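PDB 3H35: uncharacterized protein ABO_0056 from Alcanivorax borkumensis, which is of unknown function but belongs to the Abi-alpha (DUF4393) family and may be linked to abortive infection, a bacterial defence against phage. Local coordinates for residues S53-L65 against A98-H112. Sequence-based numbering, arbitrary orientation.
Sequences SLTGDEARLLAAL and AGIQCNDFIALYLNH. With EDO (1,2-ethanediol), chain D.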
loop_
_atom_site.group_PDB
_atom_site.type_symbol
_atom_site.label_atom_id
_atom_site.label_comp_id
_atom_site.label_asym_id
_atom_site.label_seq_id
_atom_site.Cartn_x
_atom_site.Cartn_y
_atom_site.Cartn_z
ATOM N N SER A 53 4.322 -14.375 7.593
ATOM C CA SER A 53 4.813 -14.099 6.237
ATOM C C SER A 53 5.958 -13.060 6.193
ATOM O O SER A 53 6.579 -12.848 5.168
ATOM C CB SER A 53 3.648 -13.594 5.377
ATOM O OG SER A 53 3.208 -12.318 5.839
ATOM N N LEU A 54 6.215 -12.360 7.296
ATOM C CA LEU A 54 7.337 -11.447 7.349
ATOM C C LEU A 54 8.656 -12.208 7.163
ATOM O O LEU A 54 8.774 -13.341 7.597
ATOM C CB LEU A 54 7.355 -10.731 8.696
ATOM C CG LEU A 54 6.197 -9.756 9.011
ATOM C CD1 LEU A 54 6.412 -9.226 10.460
ATOM C CD2 LEU A 54 6.099 -8.558 7.998
ATOM N N THR A 55 9.670 -11.603 6.543
ATOM C CA THR A 55 10.993 -12.211 6.568
ATOM C C THR A 55 11.531 -12.042 8.022
ATOM O O THR A 55 11.025 -11.219 8.801
ATOM C CB THR A 55 12.007 -11.561 5.605
ATOM O OG1 THR A 55 12.362 -10.275 6.117
ATOM C CG2 THR A 55 11.477 -11.436 4.145
ATOM N N GLY A 56 12.534 -12.843 8.386
ATOM C CA GLY A 56 13.138 -12.764 9.734
ATOM C C GLY A 56 13.552 -11.312 10.074
ATOM O O GLY A 56 13.294 -10.813 11.167
ATOM N N ASP A 57 14.162 -10.625 9.120
ATOM C CA ASP A 57 14.607 -9.254 9.373
ATOM C C ASP A 57 13.403 -8.370 9.669
ATOM O O ASP A 57 13.443 -7.626 10.640
ATOM C CB ASP A 57 15.449 -8.682 8.214
ATOM C CG ASP A 57 16.887 -9.200 8.215
ATOM O OD1 ASP A 57 17.239 -9.873 9.194
ATOM O OD2 ASP A 57 17.672 -8.936 7.256
ATOM N N GLU A 58 12.349 -8.472 8.865
ATOM C CA GLU A 58 11.119 -7.689 9.095
ATOM C C GLU A 58 10.505 -7.981 10.469
ATOM O O GLU A 58 10.036 -7.061 11.149
ATOM C CB GLU A 58 10.071 -7.963 7.997
ATOM C CG GLU A 58 10.433 -7.340 6.647
ATOM C CD GLU A 58 9.690 -7.942 5.466
ATOM O OE1 GLU A 58 9.037 -8.987 5.661
ATOM O OE2 GLU A 58 9.795 -7.371 4.337
ATOM N N ALA A 59 10.526 -9.256 10.853
ATOM C CA ALA A 59 9.968 -9.713 12.103
ATOM C C ALA A 59 10.800 -9.152 13.277
ATOM O O ALA A 59 10.238 -8.766 14.326
ATOM C CB ALA A 59 9.942 -11.247 12.147
ATOM N N ARG A 60 12.132 -9.146 13.103
ATOM C CA ARG A 60 13.018 -8.599 14.118
ATOM C C ARG A 60 12.797 -7.083 14.299
ATOM O O ARG A 60 12.822 -6.568 15.432
ATOM C CB ARG A 60 14.490 -8.946 13.792
ATOM C CG ARG A 60 14.838 -10.427 13.991
ATOM C CD ARG A 60 16.305 -10.691 13.878
ATOM N NE ARG A 60 16.946 -10.149 15.058
ATOM C CZ ARG A 60 17.189 -10.809 16.181
ATOM N NH1 ARG A 60 16.898 -12.102 16.293
ATOM N NH2 ARG A 60 17.752 -10.168 17.201
ATOM N N LEU A 61 12.555 -6.366 13.183
ATOM C CA LEU A 61 12.182 -4.945 13.249
ATOM C C LEU A 61 10.865 -4.730 13.994
ATOM O O LEU A 61 10.762 -3.869 14.845
ATOM C CB LEU A 61 12.052 -4.326 11.843
ATOM C CG LEU A 61 13.342 -4.052 11.088
ATOM C CD1 LEU A 61 13.027 -3.775 9.578
ATOM C CD2 LEU A 61 14.080 -2.899 11.793
ATOM N N LEU A 62 9.844 -5.519 13.663
ATOM C CA LEU A 62 8.565 -5.391 14.357
ATOM C C LEU A 62 8.733 -5.714 15.847
ATOM O O LEU A 62 8.182 -5.030 16.699
ATOM C CB LEU A 62 7.479 -6.249 13.705
ATOM C CG LEU A 62 6.027 -5.904 14.104
ATOM C CD1 LEU A 62 5.677 -4.410 13.844
ATOM C CD2 LEU A 62 4.994 -6.806 13.383
ATOM N N ALA A 63 9.492 -6.767 16.162
ATOM C CA ALA A 63 9.774 -7.100 17.550
ATOM C C ALA A 63 10.383 -5.902 18.287
ATOM O O ALA A 63 10.015 -5.613 19.405
ATOM C CB ALA A 63 10.762 -8.328 17.644
ATOM N N ALA A 64 11.336 -5.244 17.660
ATOM C CA ALA A 64 12.043 -4.134 18.299
ATOM C C ALA A 64 11.035 -2.988 18.546
ATOM O O ALA A 64 11.151 -2.242 19.511
ATOM C CB ALA A 64 13.240 -3.675 17.425
ATOM N N LEU A 65 10.021 -2.874 17.686
ATOM C CA LEU A 65 9.000 -1.854 17.877
ATOM C C LEU A 65 7.882 -2.227 18.855
ATOM O O LEU A 65 7.116 -1.352 19.296
ATOM C CB LEU A 65 8.379 -1.496 16.528
ATOM C CG LEU A 65 9.336 -0.798 15.575
ATOM C CD1 LEU A 65 8.750 -0.935 14.148
ATOM C CD2 LEU A 65 9.608 0.674 16.006
ATOM N N ALA A 98 17.929 -3.723 16.103
ATOM C CA ALA A 98 17.025 -4.867 15.953
ATOM C C ALA A 98 17.755 -6.167 15.614
ATOM O O ALA A 98 17.158 -7.225 15.664
ATOM C CB ALA A 98 15.947 -4.587 14.903
ATOM N N GLY A 99 19.024 -6.058 15.229
ATOM C CA GLY A 99 19.834 -7.221 14.847
ATOM C C GLY A 99 19.493 -7.812 13.482
ATOM O O GLY A 99 19.667 -8.989 13.271
ATOM N N ILE A 100 19.002 -7.021 12.544
ATOM C CA ILE A 100 18.705 -7.588 11.234
ATOM C C ILE A 100 19.983 -8.067 10.514
ATOM O O ILE A 100 21.058 -7.470 10.645
ATOM C CB ILE A 100 17.939 -6.652 10.335
ATOM C CG1 ILE A 100 18.718 -5.356 10.044
ATOM C CG2 ILE A 100 16.534 -6.311 10.943
ATOM C CD1 ILE A 100 18.045 -4.567 8.883
ATOM N N GLN A 101 19.838 -9.130 9.745
ATOM C CA GLN A 101 20.955 -9.677 8.973
ATOM C C GLN A 101 21.433 -8.727 7.882
ATOM O O GLN A 101 22.634 -8.426 7.801
ATOM C CB GLN A 101 20.537 -11.033 8.357
ATOM C CG GLN A 101 21.603 -11.660 7.442
ATOM C CD GLN A 101 21.292 -13.098 7.093
ATOM O OE1 GLN A 101 20.135 -13.521 7.037
ATOM N NE2 GLN A 101 22.329 -13.855 6.862
ATOM N N CYS A 102 20.504 -8.233 7.049
ATOM C CA CYS A 102 20.894 -7.451 5.893
ATOM C C CYS A 102 20.363 -6.041 5.992
ATOM O O CYS A 102 19.224 -5.758 5.556
ATOM C CB CYS A 102 20.381 -8.090 4.602
ATOM S SG CYS A 102 21.134 -9.713 4.369
ATOM N N ASN A 103 21.196 -5.167 6.523
ATOM C CA ASN A 103 20.805 -3.810 6.727
ATOM C C ASN A 103 20.666 -3.074 5.400
ATOM O O ASN A 103 20.045 -2.013 5.341
ATOM C CB ASN A 103 21.812 -3.086 7.603
ATOM C CG ASN A 103 21.202 -1.897 8.294
ATOM O OD1 ASN A 103 20.345 -2.050 9.181
ATOM N ND2 ASN A 103 21.616 -0.694 7.882
ATOM N N ASP A 104 21.266 -3.636 4.353
ATOM C CA ASP A 104 21.139 -3.084 3.004
ATOM C C ASP A 104 19.678 -3.050 2.503
ATOM O O ASP A 104 19.369 -2.272 1.626
ATOM C CB ASP A 104 21.962 -3.913 2.009
ATOM C CG ASP A 104 23.452 -3.670 2.127
ATOM O OD1 ASP A 104 23.902 -2.872 2.996
ATOM O OD2 ASP A 104 24.174 -4.303 1.323
ATOM N N PHE A 105 18.809 -3.899 3.061
ATOM C CA PHE A 105 17.412 -3.962 2.655
ATOM C C PHE A 105 16.454 -3.160 3.556
ATOM O O PHE A 105 15.239 -3.384 3.517
ATOM C CB PHE A 105 16.964 -5.425 2.653
ATOM C CG PHE A 105 17.855 -6.347 1.855
ATOM C CD1 PHE A 105 18.539 -5.906 0.719
ATOM C CD2 PHE A 105 17.996 -7.687 2.234
ATOM C CE1 PHE A 105 19.375 -6.763 -0.006
ATOM C CE2 PHE A 105 18.849 -8.549 1.537
ATOM C CZ PHE A 105 19.519 -8.082 0.392
ATOM N N ILE A 106 16.986 -2.290 4.418
ATOM C CA ILE A 106 16.126 -1.621 5.370
ATOM C C ILE A 106 14.967 -0.836 4.664
ATOM O O ILE A 106 13.791 -0.933 5.062
ATOM C CB ILE A 106 16.952 -0.736 6.329
ATOM C CG1 ILE A 106 16.077 -0.142 7.435
ATOM C CG2 ILE A 106 17.716 0.409 5.543
ATOM C CD1 ILE A 106 15.297 -1.136 8.337
ATOM N N ALA A 107 15.283 -0.132 3.570
ATOM C CA ALA A 107 14.247 0.601 2.863
ATOM C C ALA A 107 13.163 -0.330 2.293
ATOM O O ALA A 107 11.966 -0.029 2.420
ATOM C CB ALA A 107 14.851 1.536 1.774
ATOM N N LEU A 108 13.562 -1.473 1.737
ATOM C CA LEU A 108 12.598 -2.486 1.298
ATOM C C LEU A 108 11.743 -2.991 2.449
ATOM O O LEU A 108 10.507 -3.130 2.325
ATOM C CB LEU A 108 13.290 -3.690 0.663
ATOM C CG LEU A 108 13.735 -3.532 -0.783
ATOM C CD1 LEU A 108 14.872 -4.597 -1.105
ATOM C CD2 LEU A 108 12.513 -3.639 -1.737
ATOM N N TYR A 109 12.404 -3.254 3.579
ATOM C CA TYR A 109 11.685 -3.751 4.746
ATOM C C TYR A 109 10.672 -2.737 5.222
ATOM O O TYR A 109 9.546 -3.086 5.570
ATOM C CB TYR A 109 12.641 -4.045 5.888
ATOM C CG TYR A 109 13.631 -5.164 5.642
ATOM C CD1 TYR A 109 13.358 -6.201 4.722
ATOM C CD2 TYR A 109 14.825 -5.219 6.357
ATOM C CE1 TYR A 109 14.264 -7.236 4.516
ATOM C CE2 TYR A 109 15.757 -6.279 6.163
ATOM C CZ TYR A 109 15.468 -7.277 5.244
ATOM O OH TYR A 109 16.354 -8.333 5.071
ATOM N N LEU A 110 11.083 -1.473 5.298
ATOM C CA LEU A 110 10.160 -0.434 5.758
ATOM C C LEU A 110 9.003 -0.231 4.793
ATOM O O LEU A 110 7.862 -0.018 5.211
ATOM C CB LEU A 110 10.883 0.867 6.000
ATOM C CG LEU A 110 11.844 0.892 7.193
ATOM C CD1 LEU A 110 12.744 2.159 7.160
ATOM C CD2 LEU A 110 11.060 0.823 8.485
ATOM N N ASN A 111 9.259 -0.342 3.492
ATOM C CA ASN A 111 8.166 -0.230 2.528
ATOM C C ASN A 111 7.106 -1.296 2.803
ATOM O O ASN A 111 5.934 -1.002 2.800
ATOM C CB ASN A 111 8.645 -0.397 1.105
ATOM C CG ASN A 111 7.630 0.094 0.115
ATOM O OD1 ASN A 111 7.528 1.304 -0.119
ATOM N ND2 ASN A 111 6.816 -0.800 -0.382
ATOM N N HIS A 112 7.540 -2.529 3.056
ATOM C CA HIS A 112 6.621 -3.608 3.385
ATOM C C HIS A 112 5.883 -3.401 4.726
ATOM O O HIS A 112 4.677 -3.579 4.778
ATOM C CB HIS A 112 7.386 -4.946 3.428
ATOM C CG HIS A 112 6.501 -6.157 3.599
ATOM N ND1 HIS A 112 5.759 -6.692 2.571
ATOM C CD2 HIS A 112 6.235 -6.918 4.688
ATOM C CE1 HIS A 112 5.090 -7.738 3.010
ATOM N NE2 HIS A 112 5.352 -7.893 4.301
HETATM C C1 EDO D . 8.116 3.543 2.515
HETATM O O1 EDO D . 8.479 3.409 1.130
HETATM C C2 EDO D . 6.618 3.635 2.716
HETATM O O2 EDO D . 6.378 4.485 3.825
HETATM O O HOH W 1 3.651 -9.628 5.727
HETATM O O HOH W 2 14.865 -10.685 4.452
HETATM O O HOH W 3 10.663 -6.149 2.135
HETATM O O HOH W 4 14.453 -7.391 17.290
#
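Asp-57, in the first turn of helix 56-65, reaches into the loop that leads to helix 106-112. The two helices cross at -68°, their axes 10.1 Å apart. The pair is consistent with a domain of helix-turn-helix type, the clan to which the family belongs. Three hydrogen bonds hold the Asp-57 carboxylate. Its OD1 accepts from Gln-101 N at 2.8 Å, met from above the carboxylate plane. OD2 takes two donors: Cys-102 N on the syn side, nearly straight at 169°, and Tyr-109 OH on the anti side at 2.6 Å. The carboxylate stands steeply to the Tyr-109 ring, with planes 76° apart. The three bonds limit rotation of the carboxylate, and the one from Tyr-109 OH holds the phenol in place.

Apolar contacts flank this polar cluster. The two methyls of Leu-61 divide the work: CD1 meets Ile-106 CD1 and Tyr-109 CB, while CD2 packs on Ala-98 CB. Ala-64 CB also touches Ala-98 CB, at 3.8 Å. Ile-106 in turn leans on Tyr-91 of strand 87-91.

Thr-55 and Glu-58 form a capping box at the start of helix 56-65. The Glu-58 carboxylate lies almost parallel to the His-112 imidazole, and its OE2 is 3.5 Å from His-112 CB. Arg-49 of the second subunit forms a salt bridge with Glu-58 OE1. One water donates to Glu-58 OE2 and, weakly, to Leu-108 O; another joins Ser-53 OG and His-112 NE2.

On the exposed side, Arg-60 reaches the C-terminal end of helix 94-98, where Gly-99 follows in a Schellman motif. Its NE donates to Ala-98 O at 3.0 Å, in the carbonyl plane.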